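Long-range contacts in CrmK (Actinoalloteichus sp. WH1-2216-6, PDB 5I1V), which probably acts as a flavin-dependent oxidase that recycles shunt products in caerulomycin biosynthesis, carrying a covalently bound FAD: residues G88-F96 / G209-P217; W232-V241 / R353-S364. All coordinates share one frame; numbering follows the deposited sequence.

Contact 1: residues G88-F96 / G209-P217; sequences GYDEERGAF and GDAPEEALP
Tyr89 and Pro212 face each other with CA atoms 6.7 Å apart, and Gly94 and Asp210 approach more closely, as the hairpin of 88-96 meets the turn of 209-217. The hairpin bends through a G1 beta bulge: Gly94 and Ala95 both face Asp90, and Gly94 has a positive phi. CB of Pro212 sits over one face of the Tyr89 ring in a CH-pi contact, 3.6 Å from the centroid and 8° off the ring normal. With CG anti to the backbone N (chi1 -166°), the Tyr89 ring extends across the proline, and its OH donates to the backbone O of Asp210 at 2.8 Å; the hydroxyl approaches above the carbonyl plane, 56° out of it. Together these would be expected to limit ring tilt. Tyr89 CD1 stands over the centre of one face of the Phe96 ring, which brings CZ to 3.8 Å from Pro212 CB and packs CD2 against Leu216 CD1 at 3.4 Å. Ala215 CB fills in beside both rings. Arg4 of the second subunit packs on Pro212 and salt-bridges Glu213. Helix 104-115 lies against the cluster through Tyr115, edge-to-face with Phe96, and Leu111, while strand 196-202 pairs with strand 95-99.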
ATOM      1  N   GLY A  88      13.593  10.232 -10.305  1.00 23.21           N
ATOM      2  CA  GLY A  88      14.363  11.466 -10.111  1.00 27.58           C
ATOM      3  C   GLY A  88      14.314  12.314 -11.369  1.00 27.33           C
ATOM      4  O   GLY A  88      14.084  11.797 -12.444  1.00 28.57           O
ATOM      5  N   TYR A  89      14.508  13.614 -11.237  1.00 25.33           N
ATOM      6  CA  TYR A  89      14.667  14.485 -12.405  1.00 23.68           C
ATOM      7  C   TYR A  89      16.066  14.406 -12.968  1.00 24.00           C
ATOM      8  O   TYR A  89      17.022  14.460 -12.232  1.00 25.71           O
ATOM      9  CB  TYR A  89      14.469  15.938 -12.017  1.00 24.02           C
ATOM     10  CG  TYR A  89      14.292  16.864 -13.190  1.00 24.46           C
ATOM     11  CD1 TYR A  89      13.234  16.675 -14.081  1.00 23.46           C
ATOM     12  CD2 TYR A  89      15.160  17.959 -13.399  1.00 24.84           C
ATOM     13  CE1 TYR A  89      13.007  17.543 -15.110  1.00 23.62           C
ATOM     14  CE2 TYR A  89      14.952  18.832 -14.471  1.00 24.69           C
ATOM     15  CZ  TYR A  89      13.880  18.617 -15.312  1.00 24.20           C
ATOM     16  OH  TYR A  89      13.599  19.492 -16.376  1.00 25.70           O
ATOM     17  N   ASP A  90      16.153  14.233 -14.273  1.00 23.87           N
ATOM     18  CA  ASP A  90      17.391  14.135 -15.015  1.00 26.28           C
ATOM     19  C   ASP A  90      17.583  15.502 -15.703  1.00 28.38           C
ATOM     20  O   ASP A  90      16.898  15.839 -16.719  1.00 25.82           O
ATOM     21  CB  ASP A  90      17.269  12.991 -16.023  1.00 24.72           C
ATOM     22  CG  ASP A  90      18.559  12.738 -16.835  1.00 29.73           C
ATOM     23  OD1 ASP A  90      19.383  13.652 -17.018  1.00 30.52           O
ATOM     24  OD2 ASP A  90      18.706  11.601 -17.351  1.00 30.94           O
ATOM     25  N   GLU A  91      18.460  16.317 -15.109  1.00 32.85           N
ATOM     26  CA  GLU A  91      18.722  17.672 -15.617  1.00 37.78           C
ATOM     27  C   GLU A  91      19.216  17.711 -17.042  1.00 37.31           C
ATOM     28  O   GLU A  91      18.919  18.633 -17.776  1.00 37.86           O
ATOM     29  CB  GLU A  91      19.777  18.378 -14.763  1.00 44.59           C
ATOM     30  CG  GLU A  91      19.241  18.912 -13.452  1.00 52.23           C
ATOM     31  CD  GLU A  91      19.974  20.168 -13.009  1.00 60.60           C
ATOM     32  OE1 GLU A  91      20.579  20.154 -11.917  1.00 67.55           O
ATOM     33  OE2 GLU A  91      19.953  21.168 -13.759  1.00 68.68           O
ATOM     34  N   GLU A  92      20.008  16.733 -17.427  1.00 37.13           N
ATOM     35  CA  GLU A  92      20.573  16.750 -18.757  1.00 40.96           C
ATOM     36  C   GLU A  92      19.493  16.528 -19.834  1.00 37.80           C
ATOM     37  O   GLU A  92      19.616  17.066 -20.906  1.00 35.54           O
ATOM     38  CB  GLU A  92      21.754  15.756 -18.842  1.00 50.42           C
ATOM     39  CG  GLU A  92      21.930  15.045 -20.182  1.00 60.22           C
ATOM     40  CD  GLU A  92      22.529  13.649 -20.038  1.00 67.36           C
ATOM     41  OE1 GLU A  92      23.568  13.506 -19.333  1.00 71.76           O
ATOM     42  OE2 GLU A  92      21.950  12.697 -20.631  1.00 60.72           O
ATOM     43  N   ARG A  93      18.415  15.769 -19.556  1.00 32.66           N
ATOM     44  CA  ARG A  93      17.360  15.598 -20.550  1.00 27.95           C
ATOM     45  C   ARG A  93      16.151  16.453 -20.257  1.00 26.70           C
ATOM     46  O   ARG A  93      15.247  16.503 -21.056  1.00 27.19           O
ATOM     47  CB  ARG A  93      16.930  14.119 -20.631  1.00 30.83           C
ATOM     48  CG  ARG A  93      18.051  13.166 -21.003  1.00 31.67           C
ATOM     49  CD  ARG A  93      17.524  11.760 -21.183  1.00 32.34           C
ATOM     50  NE  ARG A  93      18.581  10.805 -21.511  1.00 29.49           N
ATOM     51  CZ  ARG A  93      18.962  10.470 -22.738  1.00 30.75           C
ATOM     52  NH1 ARG A  93      19.925   9.559 -22.881  1.00 30.51           N
ATOM     53  NH2 ARG A  93      18.427  11.029 -23.831  1.00 30.08           N
ATOM     54  N   GLY A  94      16.096  17.093 -19.088  1.00 23.16           N
ATOM     55  CA  GLY A  94      14.964  17.910 -18.752  1.00 22.60           C
ATOM     56  C   GLY A  94      13.731  17.052 -18.578  1.00 20.16           C
ATOM     57  O   GLY A  94      12.622  17.437 -18.936  1.00 21.00           O
ATOM     58  N   ALA A  95      13.932  15.861 -18.027  1.00 18.87           N
ATOM     59  CA  ALA A  95      12.832  14.892 -17.930  1.00 18.65           C
ATOM     60  C   ALA A  95      12.962  14.079 -16.678  1.00 17.32           C
ATOM     61  O   ALA A  95      14.080  13.874 -16.218  1.00 18.21           O
ATOM     62  CB  ALA A  95      12.867  13.968 -19.153  1.00 18.00           C
ATOM     63  N   PHE A  96      11.837  13.561 -16.176  1.00 17.71           N
ATOM     64  CA  PHE A  96      11.867  12.679 -15.034  1.00 18.08           C
ATOM     65  C   PHE A  96      12.289  11.249 -15.404  1.00 18.73           C
ATOM     66  O   PHE A  96      11.637  10.599 -16.252  1.00 18.25           O
ATOM     67  CB  PHE A  96      10.530  12.676 -14.312  1.00 18.02           C
ATOM     68  CG  PHE A  96      10.221  13.979 -13.687  1.00 17.97           C
ATOM     69  CD1 PHE A  96      10.706  14.307 -12.436  1.00 19.48           C
ATOM     70  CD2 PHE A  96       9.459  14.908 -14.386  1.00 18.81           C
ATOM     71  CE1 PHE A  96      10.424  15.562 -11.911  1.00 20.43           C
ATOM     72  CE2 PHE A  96       9.171  16.120 -13.847  1.00 18.90           C
ATOM     73  CZ  PHE A  96       9.635  16.453 -12.623  1.00 18.94           C
ATOM     74  N   GLY A 209      10.847  25.838 -20.504  1.00 39.18           N
ATOM     75  CA  GLY A 209      12.129  25.973 -19.801  1.00 39.63           C
ATOM     76  C   GLY A 209      12.644  24.626 -19.322  1.00 41.16           C
ATOM     77  O   GLY A 209      12.373  23.588 -19.937  1.00 41.14           O
ATOM     78  N   ASP A 210      13.378  24.597 -18.225  1.00 38.36           N
ATOM     79  CA  ASP A 210      13.850  23.291 -17.753  1.00 39.83           C
ATOM     80  C   ASP A 210      13.847  23.019 -16.254  1.00 32.53           C
ATOM     81  O   ASP A 210      14.491  22.094 -15.790  1.00 32.49           O
ATOM     82  CB  ASP A 210      15.195  22.969 -18.385  1.00 44.90           C
ATOM     83  CG  ASP A 210      16.192  23.991 -18.099  1.00 48.87           C
ATOM     84  OD1 ASP A 210      16.135  24.525 -16.971  1.00 53.41           O
ATOM     85  OD2 ASP A 210      17.024  24.271 -18.989  1.00 58.97           O
ATOM     86  N   ALA A 211      13.086  23.795 -15.512  1.00 31.00           N
ATOM     87  CA  ALA A 211      12.767  23.445 -14.144  1.00 29.88           C
ATOM     88  C   ALA A 211      11.824  22.219 -14.097  1.00 26.33           C
ATOM     89  O   ALA A 211      10.920  22.053 -14.936  1.00 25.61           O
ATOM     90  CB  ALA A 211      12.144  24.616 -13.413  1.00 30.07           C
ATOM     91  N   PRO A 212      12.041  21.365 -13.090  1.00 25.04           N
ATOM     92  CA  PRO A 212      11.255  20.163 -13.028  1.00 23.12           C
ATOM     93  C   PRO A 212       9.829  20.476 -12.715  1.00 23.26           C
ATOM     94  O   PRO A 212       8.955  19.770 -13.153  1.00 21.54           O
ATOM     95  CB  PRO A 212      11.885  19.382 -11.862  1.00 26.15           C
ATOM     96  CG  PRO A 212      12.835  20.305 -11.166  1.00 25.90           C
ATOM     97  CD  PRO A 212      13.222  21.322 -12.197  1.00 27.03           C
ATOM     98  N   GLU A 213       9.587  21.569 -11.973  1.00 23.07           N
ATOM     99  CA  GLU A 213       8.232  21.993 -11.674  1.00 23.39           C
ATOM    100  C   GLU A 213       7.390  22.293 -12.923  1.00 23.07           C
ATOM    101  O   GLU A 213       6.156  22.412 -12.825  1.00 21.09           O
ATOM    102  CB  GLU A 213       8.261  23.221 -10.778  1.00 26.95           C
ATOM    103  CG  GLU A 213       8.702  22.921  -9.367  1.00 28.85           C
ATOM    104  CD  GLU A 213      10.217  22.775  -9.212  1.00 31.95           C
ATOM    105  OE1 GLU A 213      11.001  23.211 -10.083  1.00 31.45           O
ATOM    106  OE2 GLU A 213      10.621  22.213  -8.181  1.00 35.84           O
ATOM    107  N   GLU A 214       8.054  22.499 -14.049  1.00 22.93           N
ATOM    108  CA  GLU A 214       7.378  22.739 -15.318  1.00 26.98           C
ATOM    109  C   GLU A 214       7.442  21.568 -16.295  1.00 24.99           C
ATOM    110  O   GLU A 214       6.803  21.622 -17.350  1.00 25.73           O
ATOM    111  CB  GLU A 214       7.981  23.965 -15.991  1.00 30.70           C
ATOM    112  CG  GLU A 214       7.406  25.271 -15.474  1.00 35.52           C
ATOM    113  CD  GLU A 214       8.030  25.676 -14.169  1.00 43.40           C
ATOM    114  OE1 GLU A 214       9.280  25.711 -14.117  1.00 46.69           O
ATOM    115  OE2 GLU A 214       7.272  25.957 -13.203  1.00 53.50           O
ATOM    116  N   ALA A 215       8.219  20.532 -15.970  1.00 21.51           N
ATOM    117  CA  ALA A 215       8.493  19.480 -16.928  1.00 20.96           C
ATOM    118  C   ALA A 215       7.345  18.476 -17.056  1.00 20.51           C
ATOM    119  O   ALA A 215       7.246  17.790 -18.064  1.00 21.56           O
ATOM    120  CB  ALA A 215       9.800  18.794 -16.602  1.00 20.90           C
ATOM    121  N   LEU A 216       6.429  18.457 -16.101  1.00 19.49           N
ATOM    122  CA  LEU A 216       5.201  17.643 -16.182  1.00 18.87           C
ATOM    123  C   LEU A 216       4.038  18.453 -15.661  1.00 21.75           C
ATOM    124  O   LEU A 216       4.246  19.431 -14.935  1.00 22.91           O
ATOM    125  CB  LEU A 216       5.353  16.350 -15.355  1.00 17.65           C
ATOM    126  CG  LEU A 216       6.073  15.112 -15.936  1.00 16.40           C
ATOM    127  CD1 LEU A 216       6.242  14.005 -14.930  1.00 17.54           C
ATOM    128  CD2 LEU A 216       5.453  14.580 -17.216  1.00 17.17           C
ATOM    129  N   PRO A 217       2.802  18.062 -16.000  1.00 22.88           N
ATOM    130  CA  PRO A 217       1.658  18.873 -15.571  1.00 23.55           C
ATOM    131  C   PRO A 217       1.416  18.857 -14.069  1.00 24.99           C
ATOM    132  O   PRO A 217       1.789  17.902 -13.382  1.00 22.11           O
ATOM    133  CB  PRO A 217       0.455  18.255 -16.292  1.00 24.76           C
ATOM    134  CG  PRO A 217       0.946  17.090 -17.075  1.00 24.19           C
ATOM    135  CD  PRO A 217       2.438  16.976 -16.918  1.00 23.28           C
TER
HETATM  136  O   HOH W   1      12.178  20.238 -19.187  1.00 26.22           O

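Contact 2: residues W232-V241 / R353-S364; sequences WAELTEADYV and REQLAAAYRHLS
Tyr360 and Tyr240 both carry CG anti to the backbone N (chi1 -169° and 178°), which sends their rings past each other in opposite directions between the helices. Centroids 5.7 Å apart and planes at 45° make this an oblique pair, and Tyr240 CB touches Tyr360 CD1 at 3.4 Å. Tyr240 is a knob in a hole formed by Leu356, Ala359, Tyr360 and Leu363. One face of the Tyr360 ring lies on the first turn of helix 237-253: Glu237 CA stands 3.5 Å from the centroid, nearly along the ring normal, a CH-pi contact. Trp232 extends the aromatic cluster, its CZ3 3.4 Å from Tyr360 CE1, while its NE1 is hydrogen-bonded to Phe271 O. Val241 CG2 rests 4.0 Å from Leu356 CB. An alanine in place of Tyr360 would remove the ring that Trp232, Glu237 and Tyr240 share, and is likely to leave a gap at the start of helix 237-253. Thr236, at the N-cap of that helix, accepts from Asp239 N through OG1 at 3.1 Å. With no clear hydrogen bond or salt bridge across the segments, their association appears to rest largely on shape and on packing that buries 617 Å², both sides summed.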
ATOM      1  N   TRP A 232     -28.293  -4.019  -3.748  1.00 28.89           N
ATOM      2  CA  TRP A 232     -28.773  -5.120  -4.558  1.00 28.91           C
ATOM      3  C   TRP A 232     -30.162  -5.639  -4.050  1.00 30.87           C
ATOM      4  O   TRP A 232     -30.971  -6.114  -4.836  1.00 28.95           O
ATOM      5  CB  TRP A 232     -27.789  -6.295  -4.567  1.00 30.65           C
ATOM      6  CG  TRP A 232     -26.980  -6.326  -5.818  1.00 31.70           C
ATOM      7  CD1 TRP A 232     -25.650  -5.969  -5.965  1.00 31.56           C
ATOM      8  CD2 TRP A 232     -27.436  -6.713  -7.118  1.00 31.13           C
ATOM      9  NE1 TRP A 232     -25.280  -6.113  -7.271  1.00 30.00           N
ATOM     10  CE2 TRP A 232     -26.345  -6.569  -8.000  1.00 31.64           C
ATOM     11  CE3 TRP A 232     -28.662  -7.177  -7.624  1.00 34.28           C
ATOM     12  CZ2 TRP A 232     -26.437  -6.869  -9.353  1.00 33.96           C
ATOM     13  CZ3 TRP A 232     -28.759  -7.486  -8.987  1.00 33.46           C
ATOM     14  CH2 TRP A 232     -27.643  -7.331  -9.833  1.00 34.75           C
ATOM     15  N   ALA A 233     -30.385  -5.549  -2.754  1.00 29.74           N
ATOM     16  CA  ALA A 233     -31.658  -6.023  -2.161  1.00 31.95           C
ATOM     17  C   ALA A 233     -32.851  -5.246  -2.716  1.00 33.58           C
ATOM     18  O   ALA A 233     -34.002  -5.695  -2.606  1.00 32.77           O
ATOM     19  CB  ALA A 233     -31.596  -5.875  -0.654  1.00 33.42           C
ATOM     20  N   GLU A 234     -32.583  -4.058  -3.265  1.00 30.57           N
ATOM     21  CA  GLU A 234     -33.625  -3.176  -3.746  1.00 34.49           C
ATOM     22  C   GLU A 234     -33.653  -3.057  -5.253  1.00 34.67           C
ATOM     23  O   GLU A 234     -34.437  -2.315  -5.779  1.00 36.73           O
ATOM     24  CB  GLU A 234     -33.457  -1.788  -3.138  1.00 37.27           C
ATOM     25  CG  GLU A 234     -33.822  -1.720  -1.681  1.00 41.06           C
ATOM     26  CD  GLU A 234     -32.886  -0.856  -0.859  1.00 45.19           C
ATOM     27  OE1 GLU A 234     -32.491   0.259  -1.286  1.00 44.67           O
ATOM     28  OE2 GLU A 234     -32.552  -1.307   0.260  1.00 53.35           O
ATOM     29  N   LEU A 235     -32.819  -3.807  -5.942  1.00 35.78           N
ATOM     30  CA  LEU A 235     -32.592  -3.616  -7.361  1.00 40.47           C
ATOM     31  C   LEU A 235     -33.453  -4.566  -8.173  1.00 42.99           C
ATOM     32  O   LEU A 235     -33.605  -5.732  -7.804  1.00 51.24           O
ATOM     33  CB  LEU A 235     -31.103  -3.887  -7.629  1.00 42.19           C
ATOM     34  CG  LEU A 235     -30.438  -3.518  -8.939  1.00 43.40           C
ATOM     35  CD1 LEU A 235     -30.679  -2.056  -9.291  1.00 44.13           C
ATOM     36  CD2 LEU A 235     -28.954  -3.806  -8.785  1.00 44.52           C
ATOM     37  N   THR A 236     -34.074  -4.067  -9.232  1.00 40.62           N
ATOM     38  CA  THR A 236     -34.722  -4.932 -10.209  1.00 38.80           C
ATOM     39  C   THR A 236     -33.952  -4.883 -11.519  1.00 35.30           C
ATOM     40  O   THR A 236     -33.104  -4.032 -11.699  1.00 30.81           O
ATOM     41  CB  THR A 236     -36.147  -4.500 -10.539  1.00 39.02           C
ATOM     42  OG1 THR A 236     -36.128  -3.245 -11.233  1.00 40.96           O
ATOM     43  CG2 THR A 236     -36.999  -4.396  -9.256  1.00 40.05           C
ATOM     44  N   GLU A 237     -34.299  -5.778 -12.441  1.00 35.49           N
ATOM     45  CA  GLU A 237     -33.677  -5.786 -13.742  1.00 35.72           C
ATOM     46  C   GLU A 237     -33.879  -4.481 -14.446  1.00 33.91           C
ATOM     47  O   GLU A 237     -32.943  -3.954 -15.049  1.00 30.63           O
ATOM     48  CB  GLU A 237     -34.195  -6.912 -14.637  1.00 39.57           C
ATOM     49  CG  GLU A 237     -33.517  -6.853 -16.001  1.00 40.82           C
ATOM     50  CD  GLU A 237     -34.086  -7.804 -17.017  1.00 42.86           C
ATOM     51  OE1 GLU A 237     -34.091  -9.004 -16.746  1.00 45.20           O
ATOM     52  OE2 GLU A 237     -34.511  -7.341 -18.097  1.00 48.65           O
ATOM     53  N   ALA A 238     -35.097  -3.960 -14.395  1.00 31.73           N
ATOM     54  CA  ALA A 238     -35.388  -2.692 -15.068  1.00 33.40           C
ATOM     55  C   ALA A 238     -34.606  -1.533 -14.468  1.00 33.02           C
ATOM     56  O   ALA A 238     -34.058  -0.682 -15.190  1.00 32.04           O
ATOM     57  CB  ALA A 238     -36.892  -2.413 -15.018  1.00 36.77           C
ATOM     58  N   ASP A 239     -34.515  -1.473 -13.144  1.00 34.18           N
ATOM     59  CA  ASP A 239     -33.664  -0.442 -12.543  1.00 32.61           C
ATOM     60  C   ASP A 239     -32.207  -0.595 -12.970  1.00 31.75           C
ATOM     61  O   ASP A 239     -31.561   0.396 -13.281  1.00 29.63           O
ATOM     62  CB  ASP A 239     -33.702  -0.462 -11.020  1.00 35.16           C
ATOM     63  CG  ASP A 239     -34.989   0.098 -10.461  1.00 41.86           C
ATOM     64  OD1 ASP A 239     -35.739   0.763 -11.226  1.00 45.23           O
ATOM     65  OD2 ASP A 239     -35.229  -0.105  -9.244  1.00 45.47           O
ATOM     66  N   TYR A 240     -31.682  -1.815 -12.937  1.00 30.44           N
ATOM     67  CA  TYR A 240     -30.296  -1.992 -13.366  1.00 31.45           C
ATOM     68  C   TYR A 240     -30.102  -1.459 -14.785  1.00 29.71           C
ATOM     69  O   TYR A 240     -29.169  -0.674 -15.021  1.00 27.49           O
ATOM     70  CB  TYR A 240     -29.853  -3.449 -13.277  1.00 31.80           C
ATOM     71  CG  TYR A 240     -28.437  -3.630 -13.772  1.00 31.53           C
ATOM     72  CD1 TYR A 240     -27.359  -3.404 -12.921  1.00 32.12           C
ATOM     73  CD2 TYR A 240     -28.172  -3.999 -15.090  1.00 30.63           C
ATOM     74  CE1 TYR A 240     -26.068  -3.566 -13.357  1.00 32.56           C
ATOM     75  CE2 TYR A 240     -26.865  -4.161 -15.538  1.00 32.05           C
ATOM     76  CZ  TYR A 240     -25.821  -3.947 -14.652  1.00 32.16           C
ATOM     77  OH  TYR A 240     -24.499  -4.050 -15.043  1.00 31.61           O
ATOM     78  N   VAL A 241     -30.962  -1.887 -15.719  1.00 31.03           N
ATOM     79  CA  VAL A 241     -30.843  -1.503 -17.134  1.00 30.07           C
ATOM     80  C   VAL A 241     -30.934   0.020 -17.283  1.00 31.56           C
ATOM     81  O   VAL A 241     -30.110   0.652 -17.963  1.00 30.48           O
ATOM     82  CB  VAL A 241     -31.865  -2.246 -18.055  1.00 32.33           C
ATOM     83  CG1 VAL A 241     -31.811  -1.713 -19.499  1.00 30.80           C
ATOM     84  CG2 VAL A 241     -31.619  -3.761 -18.051  1.00 32.66           C
ATOM     85  N   ARG A 353     -29.996  -2.389 -24.654  1.00 44.10           N
ATOM     86  CA  ARG A 353     -30.806  -2.898 -23.569  1.00 43.44           C
ATOM     87  C   ARG A 353     -30.677  -4.428 -23.385  1.00 38.95           C
ATOM     88  O   ARG A 353     -30.663  -4.893 -22.249  1.00 41.31           O
ATOM     89  CB  ARG A 353     -32.282  -2.433 -23.732  1.00 49.36           C
ATOM     90  CG  ARG A 353     -33.344  -3.402 -23.198  1.00 60.18           C
ATOM     91  CD  ARG A 353     -34.692  -2.762 -22.820  1.00 66.92           C
ATOM     92  NE  ARG A 353     -34.496  -1.435 -22.226  1.00 76.34           N
ATOM     93  CZ  ARG A 353     -34.574  -0.273 -22.880  1.00 78.91           C
ATOM     94  NH1 ARG A 353     -34.887  -0.228 -24.177  1.00 83.54           N
ATOM     95  NH2 ARG A 353     -34.341   0.856 -22.225  1.00 79.11           N
ATOM     96  N   GLU A 354     -30.591  -5.199 -24.465  1.00 38.75           N
ATOM     97  CA  GLU A 354     -30.421  -6.662 -24.359  1.00 43.27           C
ATOM     98  C   GLU A 354     -29.044  -7.017 -23.754  1.00 36.82           C
ATOM     99  O   GLU A 354     -28.951  -7.889 -22.906  1.00 36.29           O
ATOM    100  CB  GLU A 354     -30.581  -7.371 -25.720  1.00 48.17           C
ATOM    101  CG  GLU A 354     -31.952  -7.230 -26.387  1.00 55.59           C
ATOM    102  CD  GLU A 354     -32.109  -5.965 -27.248  1.00 62.15           C
ATOM    103  OE1 GLU A 354     -31.256  -5.043 -27.161  1.00 66.76           O
ATOM    104  OE2 GLU A 354     -33.097  -5.886 -28.024  1.00 63.60           O
ATOM    105  N   GLN A 355     -27.984  -6.330 -24.193  1.00 35.10           N
ATOM    106  CA  GLN A 355     -26.670  -6.468 -23.545  1.00 32.18           C
ATOM    107  C   GLN A 355     -26.745  -6.250 -22.051  1.00 32.14           C
ATOM    108  O   GLN A 355     -26.176  -7.033 -21.276  1.00 32.33           O
ATOM    109  CB  GLN A 355     -25.661  -5.511 -24.164  1.00 31.46           C
ATOM    110  CG  GLN A 355     -25.183  -5.976 -25.515  1.00 30.27           C
ATOM    111  CD  GLN A 355     -24.182  -5.026 -26.119  1.00 32.32           C
ATOM    112  OE1 GLN A 355     -24.510  -3.885 -26.398  1.00 29.19           O
ATOM    113  NE2 GLN A 355     -22.952  -5.496 -26.329  1.00 28.89           N
ATOM    114  N   LEU A 356     -27.471  -5.213 -21.628  1.00 30.92           N
ATOM    115  CA  LEU A 356     -27.612  -4.950 -20.212  1.00 30.92           C
ATOM    116  C   LEU A 356     -28.461  -5.989 -19.466  1.00 32.03           C
ATOM    117  O   LEU A 356     -28.126  -6.329 -18.335  1.00 29.48           O
ATOM    118  CB  LEU A 356     -28.099  -3.526 -19.951  1.00 31.45           C
ATOM    119  CG  LEU A 356     -27.165  -2.472 -20.539  1.00 31.36           C
ATOM    120  CD1 LEU A 356     -27.710  -1.064 -20.296  1.00 32.23           C
ATOM    121  CD2 LEU A 356     -25.754  -2.643 -19.976  1.00 32.32           C
ATOM    122  N   ALA A 357     -29.530  -6.511 -20.062  1.00 32.42           N
ATOM    123  CA  ALA A 357     -30.270  -7.611 -19.389  1.00 35.21           C
ATOM    124  C   ALA A 357     -29.471  -8.932 -19.347  1.00 35.61           C
ATOM    125  O   ALA A 357     -29.560  -9.691 -18.389  1.00 35.43           O
ATOM    126  CB  ALA A 357     -31.643  -7.832 -20.006  1.00 37.13           C
ATOM    127  N   ALA A 358     -28.688  -9.190 -20.383  1.00 35.19           N
ATOM    128  CA  ALA A 358     -27.722 -10.285 -20.349  1.00 37.09           C
ATOM    129  C   ALA A 358     -26.747 -10.143 -19.168  1.00 34.90           C
ATOM    130  O   ALA A 358     -26.425 -11.108 -18.517  1.00 34.48           O
ATOM    131  CB  ALA A 358     -26.962 -10.367 -21.660  1.00 35.99           C
ATOM    132  N   ALA A 359     -26.298  -8.925 -18.894  1.00 36.38           N
ATOM    133  CA  ALA A 359     -25.368  -8.680 -17.790  1.00 34.09           C
ATOM    134  C   ALA A 359     -26.105  -8.877 -16.513  1.00 34.32           C
ATOM    135  O   ALA A 359     -25.623  -9.573 -15.634  1.00 31.18           O
ATOM    136  CB  ALA A 359     -24.829  -7.273 -17.831  1.00 34.17           C
ATOM    137  N   TYR A 360     -27.301  -8.293 -16.412  1.00 34.38           N
ATOM    138  CA  TYR A 360     -28.117  -8.492 -15.191  1.00 34.46           C
ATOM    139  C   TYR A 360     -28.263  -9.967 -14.838  1.00 33.32           C
ATOM    140  O   TYR A 360     -28.121 -10.361 -13.675  1.00 32.36           O
ATOM    141  CB  TYR A 360     -29.469  -7.820 -15.298  1.00 35.25           C
ATOM    142  CG  TYR A 360     -30.207  -7.782 -13.978  1.00 36.89           C
ATOM    143  CD1 TYR A 360     -29.877  -6.857 -12.995  1.00 35.56           C
ATOM    144  CD2 TYR A 360     -31.234  -8.690 -13.705  1.00 36.87           C
ATOM    145  CE1 TYR A 360     -30.570  -6.818 -11.780  1.00 39.37           C
ATOM    146  CE2 TYR A 360     -31.911  -8.679 -12.492  1.00 38.24           C
ATOM    147  CZ  TYR A 360     -31.594  -7.746 -11.541  1.00 39.09           C
ATOM    148  OH  TYR A 360     -32.297  -7.764 -10.337  1.00 43.06           O
ATOM    149  N   ARG A 361     -28.494 -10.784 -15.848  1.00 34.98           N
ATOM    150  CA  ARG A 361     -28.736 -12.210 -15.639  1.00 39.22           C
ATOM    151  C   ARG A 361     -27.574 -12.915 -14.945  1.00 36.35           C
ATOM    152  O   ARG A 361     -27.774 -13.697 -14.018  1.00 32.82           O
ATOM    153  CB  ARG A 361     -29.004 -12.895 -16.983  1.00 46.02           C
ATOM    154  CG  ARG A 361     -29.562 -14.307 -16.859  1.00 54.60           C
ATOM    155  CD  ARG A 361     -28.483 -15.386 -16.875  1.00 63.51           C
ATOM    156  NE  ARG A 361     -28.304 -15.930 -18.225  1.00 71.45           N
ATOM    157  CZ  ARG A 361     -28.001 -17.194 -18.506  1.00 77.13           C
ATOM    158  NH1 ARG A 361     -27.830 -18.098 -17.538  1.00 79.31           N
ATOM    159  NH2 ARG A 361     -27.882 -17.561 -19.776  1.00 80.48           N
ATOM    160  N   HIS A 362     -26.354 -12.642 -15.411  1.00 33.75           N
ATOM    161  CA  HIS A 362     -25.148 -13.181 -14.782  1.00 31.91           C
ATOM    162  C   HIS A 362     -24.808 -12.474 -13.467  1.00 31.45           C
ATOM    163  O   HIS A 362     -24.331 -13.102 -12.523  1.00 33.03           O
ATOM    164  CB  HIS A 362     -23.984 -13.093 -15.769  1.00 31.60           C
ATOM    165  CG  HIS A 362     -24.160 -13.953 -16.973  1.00 31.55           C
ATOM    166  ND1 HIS A 362     -23.944 -15.318 -16.949  1.00 34.84           N
ATOM    167  CD2 HIS A 362     -24.584 -13.664 -18.226  1.00 32.42           C
ATOM    168  CE1 HIS A 362     -24.208 -15.825 -18.143  1.00 34.34           C
ATOM    169  NE2 HIS A 362     -24.596 -14.843 -18.936  1.00 33.55           N
ATOM    170  N   LEU A 363     -25.037 -11.163 -13.384  1.00 32.15           N
ATOM    171  CA  LEU A 363     -24.814 -10.426 -12.114  1.00 31.63           C
ATOM    172  C   LEU A 363     -25.810 -10.736 -10.986  1.00 33.22           C
ATOM    173  O   LEU A 363     -25.448 -10.602  -9.821  1.00 31.33           O
ATOM    174  CB  LEU A 363     -24.792  -8.916 -12.356  1.00 32.40           C
ATOM    175  CG  LEU A 363     -23.652  -8.406 -13.256  1.00 30.02           C
ATOM    176  CD1 LEU A 363     -23.966  -6.982 -13.702  1.00 29.53           C
ATOM    177  CD2 LEU A 363     -22.312  -8.470 -12.525  1.00 30.37           C
ATOM    178  N   SER A 364     -27.055 -11.132 -11.297  1.00 35.63           N
ATOM    179  CA  SER A 364     -27.944 -11.603 -10.203  1.00 39.61           C
ATOM    180  C   SER A 364     -28.011 -13.127  -9.994  1.00 41.57           C
ATOM    181  O   SER A 364     -28.584 -13.577  -9.000  1.00 45.19           O
ATOM    182  CB  SER A 364     -29.375 -11.086 -10.382  1.00 40.89           C
ATOM    183  OG  SER A 364     -29.858 -11.461 -11.629  1.00 38.18           O
TER

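Overall arrangement
Neither contact is wholly core: each mixes buried and exposed residues, on opposite sides of the chain's centre. Their nearest atoms are about 33 Å apart, they share no helix or strand, and both lie away from the FAD site. Contact 1 joins a hairpin at the edge of the five-stranded antiparallel sheet to a turn, within reach of the second subunit, and combines ring packing with a hydrogen bond to the backbone. Contact 2, touched by no other chain of the assembly, packs helix 353-364 against the start of helix 237-253 and the 3-10 segment before it, beside the eight-stranded sheet, burying almost twice the surface. Tyrosine rings are central to both, one hydroxyl bonding across contact 1.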